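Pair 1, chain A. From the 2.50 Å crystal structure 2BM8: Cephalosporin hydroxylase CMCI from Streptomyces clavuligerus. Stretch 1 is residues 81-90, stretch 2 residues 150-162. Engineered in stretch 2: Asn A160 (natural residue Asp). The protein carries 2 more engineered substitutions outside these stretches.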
# COMPACT_ATOMS: atom_id res chain seq x y z
N ARG A 81 25.99 -23.05 -17.43
CA ARG A 81 26.74 -23.04 -18.69
C ARG A 81 26.09 -24.00 -19.69
O ARG A 81 26.69 -24.99 -20.09
CB ARG A 81 28.22 -23.38 -18.46
CG ARG A 81 28.92 -22.38 -17.54
CD ARG A 81 30.38 -22.68 -17.26
NE ARG A 81 31.18 -22.64 -18.47
CZ ARG A 81 31.53 -21.54 -19.12
NH1 ARG A 81 31.17 -20.34 -18.70
NH2 ARG A 81 32.27 -21.63 -20.22
N PRO A 82 24.86 -23.70 -20.08
CA PRO A 82 24.12 -24.56 -21.00
C PRO A 82 24.73 -24.58 -22.40
O PRO A 82 25.08 -23.53 -22.91
CB PRO A 82 22.73 -23.92 -21.05
CG PRO A 82 22.94 -22.50 -20.70
CD PRO A 82 24.07 -22.52 -19.70
N ARG A 83 24.85 -25.77 -22.98
CA ARG A 83 25.18 -25.93 -24.39
C ARG A 83 23.98 -25.66 -25.33
O ARG A 83 24.17 -25.41 -26.52
CB ARG A 83 25.76 -27.33 -24.65
CG ARG A 83 27.20 -27.52 -24.15
CD ARG A 83 28.27 -27.29 -25.22
NE ARG A 83 28.78 -28.56 -25.76
CZ ARG A 83 28.86 -28.88 -27.06
NH1 ARG A 83 28.49 -28.03 -28.01
NH2 ARG A 83 29.33 -30.07 -27.40
N THR A 84 22.75 -25.72 -24.81
CA THR A 84 21.56 -25.54 -25.64
C THR A 84 20.46 -24.79 -24.88
O THR A 84 20.08 -25.19 -23.80
CB THR A 84 20.99 -26.90 -26.12
OG1 THR A 84 22.02 -27.72 -26.69
CG2 THR A 84 19.99 -26.70 -27.26
N ILE A 85 19.95 -23.71 -25.46
CA ILE A 85 18.76 -23.06 -24.94
C ILE A 85 17.65 -23.10 -25.98
O ILE A 85 17.84 -22.64 -27.09
CB ILE A 85 19.09 -21.63 -24.55
CG1 ILE A 85 20.05 -21.63 -23.35
CG2 ILE A 85 17.81 -20.86 -24.21
CD1 ILE A 85 20.70 -20.31 -23.11
N VAL A 86 16.50 -23.66 -25.59
CA VAL A 86 15.32 -23.78 -26.43
C VAL A 86 14.20 -22.84 -25.98
O VAL A 86 13.81 -22.85 -24.82
CB VAL A 86 14.76 -25.20 -26.37
CG1 VAL A 86 13.54 -25.33 -27.26
CG2 VAL A 86 15.82 -26.24 -26.75
N GLU A 87 13.67 -22.03 -26.91
CA GLU A 87 12.50 -21.19 -26.67
C GLU A 87 11.33 -21.74 -27.47
O GLU A 87 11.39 -21.74 -28.68
CB GLU A 87 12.74 -19.76 -27.16
CG GLU A 87 13.26 -18.82 -26.09
CD GLU A 87 12.17 -18.37 -25.13
OE1 GLU A 87 11.09 -19.01 -25.10
OE2 GLU A 87 12.40 -17.36 -24.42
N LEU A 88 10.30 -22.21 -26.78
CA LEU A 88 9.00 -22.53 -27.40
C LEU A 88 8.17 -21.25 -27.30
O LEU A 88 7.89 -20.79 -26.20
CB LEU A 88 8.31 -23.65 -26.61
CG LEU A 88 7.41 -24.71 -27.26
CD1 LEU A 88 6.44 -25.23 -26.22
CD2 LEU A 88 6.65 -24.25 -28.52
N GLY A 89 7.80 -20.67 -28.45
CA GLY A 89 7.23 -19.33 -28.51
C GLY A 89 8.30 -18.30 -28.79
O GLY A 89 9.09 -17.98 -27.91
N VAL A 90 8.33 -17.75 -30.01
CA VAL A 90 9.42 -16.88 -30.45
C VAL A 90 9.04 -15.39 -30.55
O VAL A 90 9.80 -14.53 -30.06
CB VAL A 90 9.97 -17.34 -31.81
CG1 VAL A 90 10.98 -16.35 -32.38
CG2 VAL A 90 10.59 -18.71 -31.68
N GLU A 150 18.99 -34.68 -30.49
CA GLU A 150 20.34 -34.61 -31.02
C GLU A 150 21.24 -33.51 -30.38
O GLU A 150 22.45 -33.50 -30.62
CB GLU A 150 20.21 -34.45 -32.55
CG GLU A 150 21.48 -34.28 -33.37
CD GLU A 150 21.50 -32.97 -34.15
OE1 GLU A 150 20.66 -32.81 -35.07
OE2 GLU A 150 22.36 -32.09 -33.85
N MET A 151 20.68 -32.60 -29.58
CA MET A 151 21.44 -31.44 -29.07
C MET A 151 22.21 -31.68 -27.78
O MET A 151 22.01 -32.67 -27.09
CB MET A 151 20.53 -30.22 -28.91
CG MET A 151 20.08 -29.62 -30.24
SD MET A 151 21.23 -28.55 -31.13
CE MET A 151 22.30 -29.75 -31.98
N ALA A 152 23.11 -30.75 -27.48
CA ALA A 152 24.07 -30.90 -26.38
C ALA A 152 23.51 -30.39 -25.05
O ALA A 152 22.53 -29.64 -25.00
CB ALA A 152 25.36 -30.18 -26.71
N HIS A 153 24.17 -30.81 -23.98
CA HIS A 153 23.71 -30.56 -22.63
C HIS A 153 24.84 -29.93 -21.82
O HIS A 153 26.00 -30.10 -22.17
CB HIS A 153 23.26 -31.87 -22.00
CG HIS A 153 22.08 -32.49 -22.69
ND1 HIS A 153 20.92 -32.83 -22.02
CD2 HIS A 153 21.88 -32.84 -23.98
CE1 HIS A 153 20.07 -33.36 -22.88
NE2 HIS A 153 20.63 -33.38 -24.07
N PRO A 154 24.54 -29.22 -20.74
CA PRO A 154 23.18 -29.00 -20.24
C PRO A 154 22.26 -28.20 -21.17
O PRO A 154 22.68 -27.61 -22.18
CB PRO A 154 23.41 -28.21 -18.94
CG PRO A 154 24.81 -28.41 -18.59
CD PRO A 154 25.54 -28.58 -19.89
N LEU A 155 20.99 -28.15 -20.77
CA LEU A 155 19.94 -27.65 -21.63
C LEU A 155 18.87 -26.93 -20.83
O LEU A 155 18.43 -27.41 -19.80
CB LEU A 155 19.33 -28.82 -22.37
CG LEU A 155 18.26 -28.54 -23.42
CD1 LEU A 155 18.57 -29.35 -24.70
CD2 LEU A 155 16.88 -28.88 -22.88
N ILE A 156 18.48 -25.75 -21.30
CA ILE A 156 17.35 -25.04 -20.72
C ILE A 156 16.22 -25.01 -21.76
O ILE A 156 16.40 -24.50 -22.86
CB ILE A 156 17.75 -23.60 -20.34
CG1 ILE A 156 18.91 -23.61 -19.36
CG2 ILE A 156 16.54 -22.84 -19.77
CD1 ILE A 156 19.47 -22.23 -19.09
N PHE A 157 15.07 -25.56 -21.39
CA PHE A 157 13.88 -25.57 -22.22
C PHE A 157 12.90 -24.56 -21.64
O PHE A 157 12.51 -24.67 -20.48
CB PHE A 157 13.27 -26.97 -22.23
CG PHE A 157 12.12 -27.14 -23.18
CD1 PHE A 157 12.28 -27.88 -24.35
CD2 PHE A 157 10.89 -26.55 -22.93
CE1 PHE A 157 11.22 -28.04 -25.24
CE2 PHE A 157 9.83 -26.69 -23.82
CZ PHE A 157 10.00 -27.43 -24.98
N ILE A 158 12.49 -23.58 -22.43
CA ILE A 158 11.64 -22.49 -21.94
C ILE A 158 10.33 -22.46 -22.72
O ILE A 158 10.31 -22.27 -23.93
CB ILE A 158 12.35 -21.12 -22.07
CG1 ILE A 158 13.74 -21.20 -21.44
CG2 ILE A 158 11.52 -20.02 -21.39
CD1 ILE A 158 14.54 -19.96 -21.60
N ASP A 159 9.23 -22.69 -22.00
CA ASP A 159 7.90 -22.54 -22.55
C ASP A 159 7.38 -21.09 -22.46
O ASP A 159 7.19 -20.57 -21.38
CB ASP A 159 6.93 -23.44 -21.81
CG ASP A 159 5.51 -23.24 -22.25
OD1 ASP A 159 4.61 -23.15 -21.37
OD2 ASP A 159 5.23 -23.15 -23.47
N ASN A 160 7.17 -20.46 -23.62
CA ASN A 160 6.44 -19.19 -23.74
C ASN A 160 5.15 -19.34 -24.56
O ASN A 160 4.49 -18.36 -24.83
CB ASN A 160 7.33 -18.10 -24.38
CG ASN A 160 8.31 -17.47 -23.38
OD1 ASN A 160 7.89 -16.78 -22.44
ND2 ASN A 160 9.60 -17.71 -23.58
N ALA A 161 4.78 -20.56 -24.92
CA ALA A 161 3.59 -20.79 -25.76
C ALA A 161 2.38 -21.27 -24.95
O ALA A 161 1.27 -20.79 -25.13
CB ALA A 161 3.93 -21.78 -26.88
N HIS A 162 2.62 -22.24 -24.08
CA HIS A 162 1.66 -22.68 -23.06
C HIS A 162 0.43 -23.42 -23.60
O HIS A 162 -0.65 -23.30 -23.04
CB HIS A 162 1.15 -21.51 -22.20
CG HIS A 162 2.18 -20.48 -21.87
ND1 HIS A 162 2.96 -20.54 -20.73
CD2 HIS A 162 2.50 -19.31 -22.47
CE1 HIS A 162 3.74 -19.47 -20.67
NE2 HIS A 162 3.48 -18.71 -21.72

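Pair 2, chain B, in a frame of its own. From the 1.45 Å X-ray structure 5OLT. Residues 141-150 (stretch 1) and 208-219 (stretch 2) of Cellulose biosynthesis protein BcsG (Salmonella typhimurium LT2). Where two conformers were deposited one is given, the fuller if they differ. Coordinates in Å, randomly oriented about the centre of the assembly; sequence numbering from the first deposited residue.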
# COMPACT_ATOMS: atom_id res chain seq x y z
N PHE B 141 2.80 9.05 18.07
CA PHE B 141 1.58 8.41 17.57
C PHE B 141 1.39 7.04 18.22
O PHE B 141 2.26 6.15 18.08
CB PHE B 141 1.63 8.21 16.05
CG PHE B 141 1.57 9.48 15.24
CD1 PHE B 141 2.67 10.35 15.15
CD2 PHE B 141 0.41 9.80 14.51
CE1 PHE B 141 2.62 11.50 14.38
CE2 PHE B 141 0.37 10.96 13.74
CZ PHE B 141 1.46 11.82 13.68
N THR B 142 0.25 6.84 18.87
CA THR B 142 -0.13 5.56 19.44
C THR B 142 -0.30 4.57 18.28
O THR B 142 -0.93 4.90 17.29
CB THR B 142 -1.46 5.76 20.20
OG1 THR B 142 -1.22 6.67 21.28
CG2 THR B 142 -1.98 4.46 20.80
N GLN B 143 0.22 3.36 18.42
CA GLN B 143 0.17 2.35 17.37
C GLN B 143 -0.96 1.37 17.63
O GLN B 143 -1.19 0.93 18.75
CB GLN B 143 1.52 1.61 17.37
CG GLN B 143 1.73 0.60 16.27
CD GLN B 143 3.11 -0.03 16.41
OE1 GLN B 143 3.26 -1.13 16.98
NE2 GLN B 143 4.11 0.69 15.95
N HIS B 144 -1.72 1.06 16.57
CA HIS B 144 -2.82 0.10 16.67
C HIS B 144 -2.72 -0.87 15.52
O HIS B 144 -2.36 -0.49 14.39
CB HIS B 144 -4.21 0.77 16.64
CG HIS B 144 -4.48 1.71 17.78
ND1 HIS B 144 -4.68 1.27 19.07
CD2 HIS B 144 -4.68 3.05 17.80
CE1 HIS B 144 -4.95 2.30 19.85
NE2 HIS B 144 -4.94 3.40 19.11
N LEU B 145 -3.09 -2.11 15.80
CA LEU B 145 -3.20 -3.16 14.80
C LEU B 145 -4.62 -3.67 14.85
O LEU B 145 -5.10 -4.05 15.90
CB LEU B 145 -2.22 -4.26 15.16
CG LEU B 145 -2.29 -5.52 14.31
CD1 LEU B 145 -1.95 -5.20 12.85
CD2 LEU B 145 -1.33 -6.56 14.90
N MET B 146 -5.25 -3.71 13.67
CA MET B 146 -6.63 -4.06 13.53
C MET B 146 -6.74 -5.00 12.35
O MET B 146 -6.05 -4.80 11.32
CB MET B 146 -7.39 -2.76 13.23
CG MET B 146 -8.87 -2.86 13.32
SD MET B 146 -9.55 -1.21 13.59
CE MET B 146 -9.54 -0.50 11.96
N MET B 147 -7.62 -6.01 12.45
CA MET B 147 -7.87 -6.88 11.29
C MET B 147 -9.34 -7.24 11.25
O MET B 147 -10.03 -7.20 12.29
CB MET B 147 -7.03 -8.17 11.34
CG MET B 147 -5.53 -7.91 11.33
SD MET B 147 -4.55 -9.40 11.08
CE MET B 147 -2.90 -8.68 11.24
N ASP B 148 -9.82 -7.63 10.07
CA ASP B 148 -11.17 -8.20 10.00
C ASP B 148 -11.12 -9.73 10.03
O ASP B 148 -12.08 -10.40 9.67
CB ASP B 148 -11.96 -7.64 8.81
CG ASP B 148 -11.38 -8.01 7.48
OD1 ASP B 148 -10.48 -8.86 7.40
OD2 ASP B 148 -11.85 -7.42 6.45
N HIS B 149 -9.99 -10.28 10.49
CA HIS B 149 -9.80 -11.72 10.56
C HIS B 149 -8.78 -12.00 11.64
O HIS B 149 -8.19 -11.08 12.20
CB HIS B 149 -9.35 -12.25 9.18
CG HIS B 149 -8.00 -11.75 8.74
ND1 HIS B 149 -7.75 -10.50 8.20
CD2 HIS B 149 -6.80 -12.39 8.80
CE1 HIS B 149 -6.45 -10.41 7.93
NE2 HIS B 149 -5.86 -11.54 8.28
N ASN B 150 -8.54 -13.28 11.95
CA ASN B 150 -7.68 -13.56 13.10
C ASN B 150 -6.20 -13.65 12.75
O ASN B 150 -5.38 -13.81 13.67
CB ASN B 150 -8.17 -14.81 13.86
CG ASN B 150 -8.06 -16.09 13.04
OD1 ASN B 150 -7.28 -16.17 12.09
ND2 ASN B 150 -8.83 -17.12 13.42
N SER B 208 -5.73 13.05 20.54
CA SER B 208 -4.64 12.10 20.46
C SER B 208 -4.14 12.00 19.03
O SER B 208 -4.83 12.35 18.04
CB SER B 208 -5.09 10.73 20.97
OG SER B 208 -4.62 10.51 22.29
N ARG B 209 -2.91 11.58 18.93
CA ARG B 209 -2.43 11.15 17.63
C ARG B 209 -2.18 9.67 17.64
O ARG B 209 -1.68 9.09 18.60
CB ARG B 209 -1.27 11.97 17.06
CG ARG B 209 -0.07 12.05 17.92
CD ARG B 209 1.05 12.90 17.33
NE ARG B 209 0.90 14.32 16.96
CZ ARG B 209 0.88 15.36 17.80
NH1 ARG B 209 0.85 15.14 19.11
NH2 ARG B 209 0.84 16.60 17.34
N SER B 210 -2.57 9.04 16.54
CA SER B 210 -2.50 7.58 16.47
C SER B 210 -2.27 7.16 15.04
O SER B 210 -2.56 7.89 14.12
CB SER B 210 -3.77 6.92 17.00
OG SER B 210 -4.87 7.11 16.12
N ALA B 211 -1.77 5.94 14.90
CA ALA B 211 -1.49 5.36 13.58
C ALA B 211 -1.92 3.92 13.66
O ALA B 211 -1.45 3.17 14.51
CB ALA B 211 -0.01 5.46 13.23
N THR B 212 -2.82 3.52 12.77
CA THR B 212 -3.43 2.21 12.77
C THR B 212 -3.14 1.50 11.46
O THR B 212 -3.34 2.06 10.38
CB THR B 212 -4.97 2.34 12.96
OG1 THR B 212 -5.20 2.95 14.21
CG2 THR B 212 -5.65 0.99 12.94
N PHE B 213 -2.71 0.23 11.58
CA PHE B 213 -2.59 -0.69 10.47
C PHE B 213 -3.77 -1.63 10.49
O PHE B 213 -3.99 -2.36 11.48
CB PHE B 213 -1.28 -1.48 10.59
CG PHE B 213 -1.04 -2.42 9.45
CD1 PHE B 213 -0.73 -1.90 8.19
CD2 PHE B 213 -1.13 -3.79 9.62
CE1 PHE B 213 -0.48 -2.77 7.12
CE2 PHE B 213 -0.90 -4.69 8.53
CZ PHE B 213 -0.60 -4.14 7.29
N PHE B 214 -4.55 -1.61 9.41
CA PHE B 214 -5.77 -2.42 9.32
C PHE B 214 -5.68 -3.35 8.12
O PHE B 214 -5.56 -2.85 6.99
CB PHE B 214 -6.98 -1.45 9.20
CG PHE B 214 -8.34 -2.10 9.00
CD1 PHE B 214 -8.65 -3.43 9.39
CD2 PHE B 214 -9.37 -1.34 8.41
CE1 PHE B 214 -9.91 -3.97 9.20
CE2 PHE B 214 -10.65 -1.89 8.24
CZ PHE B 214 -10.92 -3.19 8.61
N ASN B 215 -5.70 -4.68 8.34
CA ASN B 215 -5.62 -5.63 7.24
C ASN B 215 -6.97 -6.32 7.02
O ASN B 215 -7.62 -6.76 7.97
CB ASN B 215 -4.50 -6.66 7.47
CG ASN B 215 -4.35 -7.59 6.30
OD1 ASN B 215 -4.90 -8.69 6.31
ND2 ASN B 215 -3.60 -7.15 5.28
N LEU B 216 -7.40 -6.36 5.76
CA LEU B 216 -8.73 -6.82 5.35
C LEU B 216 -8.66 -7.98 4.37
O LEU B 216 -8.04 -7.86 3.33
CB LEU B 216 -9.51 -5.69 4.62
CG LEU B 216 -9.86 -4.47 5.42
CD1 LEU B 216 -8.64 -3.58 5.58
CD2 LEU B 216 -10.97 -3.69 4.73
N LEU B 217 -9.38 -9.04 4.69
CA LEU B 217 -9.39 -10.28 3.92
C LEU B 217 -10.66 -10.63 3.09
O LEU B 217 -10.68 -11.70 2.49
CB LEU B 217 -9.20 -11.43 4.98
CG LEU B 217 -8.55 -12.71 4.51
CD1 LEU B 217 -7.11 -12.43 4.08
CD2 LEU B 217 -8.59 -13.76 5.61
N PRO B 218 -11.70 -9.75 3.00
CA PRO B 218 -12.92 -10.29 2.38
C PRO B 218 -12.79 -10.71 0.92
O PRO B 218 -13.57 -11.55 0.47
CB PRO B 218 -13.92 -9.15 2.54
CG PRO B 218 -13.08 -7.93 2.52
CD PRO B 218 -11.86 -8.32 3.33
N LEU B 219 -11.84 -10.11 0.19
CA LEU B 219 -11.73 -10.40 -1.24
C LEU B 219 -10.86 -11.63 -1.51
O LEU B 219 -10.71 -12.02 -2.65
CB LEU B 219 -11.18 -9.18 -1.99
CG LEU B 219 -11.99 -7.91 -1.75
CD1 LEU B 219 -11.39 -6.80 -2.62
CD2 LEU B 219 -13.49 -8.07 -1.99
O HOH W 1 -0.82 10.03 21.27
O HOH W 2 -3.97 7.64 21.19

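Two neighbouring parallel strands fix their backbones by one repeating ladder and leave the side chains free to fill the space above and below it. Pair 1 and pair 2 illustrate the principle. Fourteen central residues superpose with an RMSD of 0.9 Å, the strand directions differ by only 6° in pair 1 and 14° in pair 2, and the surface buried between the stretches is nearly equal, 919 and 941 Å².

Over its central part the ladder matches rung for rung. In pair 1, Val A86 N donates to Ile A156 O (2.9 Å) and Val A86 O accepts from Ile A158 N (2.8 Å). The matching residue of pair 2, Met B146, does the same: its N lies 2.9 Å from Phe B213 O and its O 3.0 Å from Asn B215 N. One residue of the first strand thus bonds to two residues of the second that flank its direct neighbour, the signature of parallel pairing. Two positions earlier the pattern recurs: Thr A84 O accepts from Ile A156 N (3.0 Å) and His B144 O from Phe B213 N (2.9 Å).

Because the backbones coincide, side chains fall on equivalent faces. Val A86 and Phe A157 share one face, as do Met B146 and Phe B214; the side-chain centres of Phe A157 and Phe B214 fall 0.6 Å apart, both with chi1 t, but the rings are turned differently, with chi2 at 108° and 23°. Their neighbours approach them differently. The short, branched Val A86 brings CG1 to 4.1 Å from Phe A157 CD1, obliquely to the ring. The longer Met B146 reaches over the ring face, with CE 3.6 Å from Phe B214 CG. On the other face, Ile A85 and Ile A156 meet through CG1 and CB at 4.3 Å; at the matching positions, Leu B145 CD1 approaches the edge of the Phe B213 ring, 3.6 Å from CD2.

Polar groups enter the same framework at different points. Thr A84 OG1 donates to Ala A152 O at 2.6 Å, tying the strand to the loop that precedes its partner. His B144, at the matching position, instead packs its CB 3.4 Å from Thr B212 OG1.

At the C-terminal end the ladders part. Leu A88 and Asp B148 match, and each backbone N is held by the partner strand: Leu A88 N by Ile A158 O (2.9 Å), Asp B148 N by Asn B215 O (3.2 Å). Leu A88 O then accepts from Asn A160 N (2.7 Å), whereas in pair 2 the Asp B148 side chain takes up the partner backbone, its OD1 accepting from Leu B217 N at 2.9 Å. Leu A88 also packs CD2 4.0 Å from Ala A161 CB. The engineered Asn A160 adds a very short bond from ND2 to Glu A87 OE1 (2.5 Å). Next come Gly A89, where a CB would clash with Asn A160 C, and its counterpart His B149, whose ring accommodates Leu B217 CD2 over one face. A common ladder therefore sets where side chains begin, while their shape and chemistry decide how the space is filled.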